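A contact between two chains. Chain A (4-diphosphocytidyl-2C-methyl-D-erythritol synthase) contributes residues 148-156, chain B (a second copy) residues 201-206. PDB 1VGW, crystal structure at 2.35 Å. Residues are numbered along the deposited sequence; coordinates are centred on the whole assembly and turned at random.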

# COMPACT_ATOMS: atom_id res chain seq x y z
N ARG A 148 -11.43 -0.43 11.25
CA ARG A 148 -12.50 0.50 10.87
C ARG A 148 -12.46 1.69 11.83
O ARG A 148 -12.37 1.49 13.04
CB ARG A 148 -13.85 -0.25 10.97
CG ARG A 148 -15.07 0.55 10.56
CD ARG A 148 -16.34 -0.37 10.50
NE ARG A 148 -16.29 -1.07 9.16
CZ ARG A 148 -16.36 -2.40 9.14
NH1 ARG A 148 -16.31 -3.06 7.98
NH2 ARG A 148 -16.50 -3.04 10.31
N ALA A 149 -12.54 2.90 11.37
CA ALA A 149 -12.49 4.11 12.14
C ALA A 149 -13.89 4.70 12.37
O ALA A 149 -14.72 4.60 11.48
CB ALA A 149 -11.71 5.19 11.38
N GLU A 150 -14.04 5.36 13.54
CA GLU A 150 -15.33 6.01 13.80
C GLU A 150 -15.12 7.50 13.78
O GLU A 150 -15.58 8.16 12.81
CB GLU A 150 -16.04 5.48 15.01
CG GLU A 150 -17.54 5.24 14.72
CD GLU A 150 -18.21 4.33 15.71
OE1 GLU A 150 -18.62 4.84 16.78
OE2 GLU A 150 -18.36 3.12 15.42
N SER A 151 -14.36 8.08 14.71
CA SER A 151 -14.10 9.54 14.55
C SER A 151 -12.65 9.79 14.96
O SER A 151 -12.36 10.65 15.80
CB SER A 151 -15.03 10.40 15.38
OG SER A 151 -16.39 10.12 15.22
N GLY A 152 -11.75 8.97 14.44
CA GLY A 152 -10.32 9.07 14.76
C GLY A 152 -9.97 7.88 15.67
O GLY A 152 -8.81 7.69 16.04
N GLN A 153 -11.00 7.10 16.01
CA GLN A 153 -10.72 5.96 16.88
C GLN A 153 -11.03 4.66 16.13
O GLN A 153 -11.87 4.72 15.24
CB GLN A 153 -11.56 6.02 18.16
CG GLN A 153 -11.22 7.18 19.08
CD GLN A 153 -11.68 6.95 20.52
OE1 GLN A 153 -12.85 6.65 20.76
NE2 GLN A 153 -10.71 7.02 21.44
N ILE A 154 -10.52 3.55 16.61
CA ILE A 154 -10.77 2.24 16.04
C ILE A 154 -12.02 1.62 16.70
O ILE A 154 -12.04 1.33 17.92
CB ILE A 154 -9.56 1.33 16.28
CG1 ILE A 154 -8.29 1.86 15.66
CG2 ILE A 154 -9.84 -0.11 15.93
CD1 ILE A 154 -7.05 0.98 15.99
N SER A 155 -13.02 1.31 15.88
CA SER A 155 -14.25 0.65 16.27
C SER A 155 -14.20 -0.85 16.00
O SER A 155 -15.04 -1.62 16.45
CB SER A 155 -15.46 1.20 15.53
OG SER A 155 -15.19 1.25 14.12
N ALA A 156 -13.21 -1.29 15.20
CA ALA A 156 -13.06 -2.72 14.96
C ALA A 156 -11.86 -3.06 14.08
O ALA A 156 -11.46 -2.21 13.29
CB ALA A 156 -14.33 -3.21 14.19
N VAL B 201 -11.04 -0.96 25.08
CA VAL B 201 -10.40 0.35 24.89
C VAL B 201 -10.25 0.60 23.38
O VAL B 201 -9.74 -0.33 22.72
CB VAL B 201 -8.97 0.31 25.48
CG1 VAL B 201 -8.23 1.61 25.20
CG2 VAL B 201 -8.91 -0.10 26.92
N ARG B 202 -10.48 1.75 22.86
CA ARG B 202 -10.38 2.13 21.47
C ARG B 202 -9.20 3.05 21.18
O ARG B 202 -9.32 4.29 21.37
CB ARG B 202 -11.65 2.90 21.09
CG ARG B 202 -12.95 2.04 21.16
CD ARG B 202 -14.05 2.94 20.54
NE ARG B 202 -15.14 2.19 19.98
CZ ARG B 202 -16.06 2.76 19.19
NH1 ARG B 202 -15.99 4.04 18.88
NH2 ARG B 202 -17.06 2.01 18.78
N PRO B 203 -8.11 2.55 20.59
CA PRO B 203 -6.92 3.39 20.35
C PRO B 203 -7.14 4.42 19.28
O PRO B 203 -8.01 4.23 18.41
CB PRO B 203 -5.83 2.41 20.01
CG PRO B 203 -6.29 1.11 20.56
CD PRO B 203 -7.81 1.12 20.35
N LEU B 204 -6.43 5.55 19.33
CA LEU B 204 -6.58 6.56 18.27
C LEU B 204 -5.93 6.06 16.98
O LEU B 204 -5.02 5.22 17.01
CB LEU B 204 -5.92 7.89 18.66
CG LEU B 204 -6.24 8.57 19.96
CD1 LEU B 204 -5.30 9.75 20.22
CD2 LEU B 204 -7.66 9.13 19.98
N LEU B 205 -6.34 6.60 15.84
CA LEU B 205 -5.70 6.33 14.56
C LEU B 205 -4.97 7.65 14.14
O LEU B 205 -5.65 8.66 13.95
CB LEU B 205 -6.65 5.95 13.43
CG LEU B 205 -7.21 4.54 13.44
CD1 LEU B 205 -8.54 4.48 12.70
CD2 LEU B 205 -6.25 3.50 12.88
N ILE B 206 -3.66 7.58 14.04
CA ILE B 206 -2.83 8.73 13.64
C ILE B 206 -2.22 8.47 12.25
O ILE B 206 -1.81 7.36 11.86
CB ILE B 206 -1.74 8.96 14.68
CG1 ILE B 206 -2.41 9.48 16.01
CG2 ILE B 206 -0.64 9.89 14.28
CD1 ILE B 206 -2.23 8.41 17.09

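The contact joins the segment B:Val201 to B:Ile206 to a hairpin-like stretch of chain A, whose two arms are tied by backbone hydrogen bonds such as A:Glu150 N to A:Gln153 O (2.8 Å) and A:Arg148 N to A:Ala156 O (2.7 Å). Together the two stretches bury 558 Å². B:Val201 stands outside the contact, its CA-to-CB bond directed away, and its side chain makes no contact with the chain A stretch.

The CA-to-CB bond of B:Arg202 points toward the chain A stretch, and the residue gives up 123 Å², the most of any residue here. Its side chain is extended (chi1 m, chi2 and chi3 t), which carries the guanidinium past A:Ile154, where B:Arg202 CG lies 3.4 Å from A:Ile154 O, to A:Glu150. There B:Arg202 NH1 and A:Glu150 OE1 are 3.5 Å apart. The N-H...O angle of 164° is favourable, but the length makes this a weak hydrogen bond within a salt bridge, and the poor order of A:Glu150 counsels further caution. A:Glu150 OE1 and A:Gln153 OE1 lie near the guanidinium plane, at its edge, whereas A:Ser155 CB covers one face, 3.7 Å from B:Arg202 NH2. The carbonyl of B:Arg202 is a different case: its O is 3.1 Å from A:Gln153 NE2, yet the angle is too poor for a hydrogen bond, so proximity alone is misleading.

B:Pro203 works chiefly through its carbonyl. A:Ile154 N donates to B:Pro203 O at 3.2 Å and 151°, and A:Gln153 CA approaches the same oxygen at 3.6 Å in a CA-H...O contact. The B:Pro203 CA-to-CB bond is directed away, although B:Pro203 CD still lies 4.4 Å from A:Ile154 CD1.

B:Leu204 pairs with A:Gln153 in a single beta bridge, their CA atoms 4.4 Å apart. The flanking hydrogen bonds define it: the one to B:Pro203 O on one side, and on the other B:Leu205 N to A:Gly152 O, at 2.7 Å and 156° the shorter of the two. A:Gly152 O also receives a CA-H...O contact from B:Leu204 CA at 3.4 Å. A:Gly152 adopts phi/psi of 108/-3, where a CB would jam against the preceding carbonyl oxygen; that local strain, rather than crowding by chain B, calls for glycine.

The B:Leu205 side chain leaves its backbone sideways, but its end comes nearer to chain A. B:Leu205 CD1 lies 3.5 Å from A:Ala149 CB, and B:Leu205 CG lies 3.6 Å from A:Ile154 CG1, making an apolar cluster beside the bridge. The CA-to-CB bond of B:Ile206 points away and the residue makes no contact with the chain A stretch, so B:Leu205 is the last to take part.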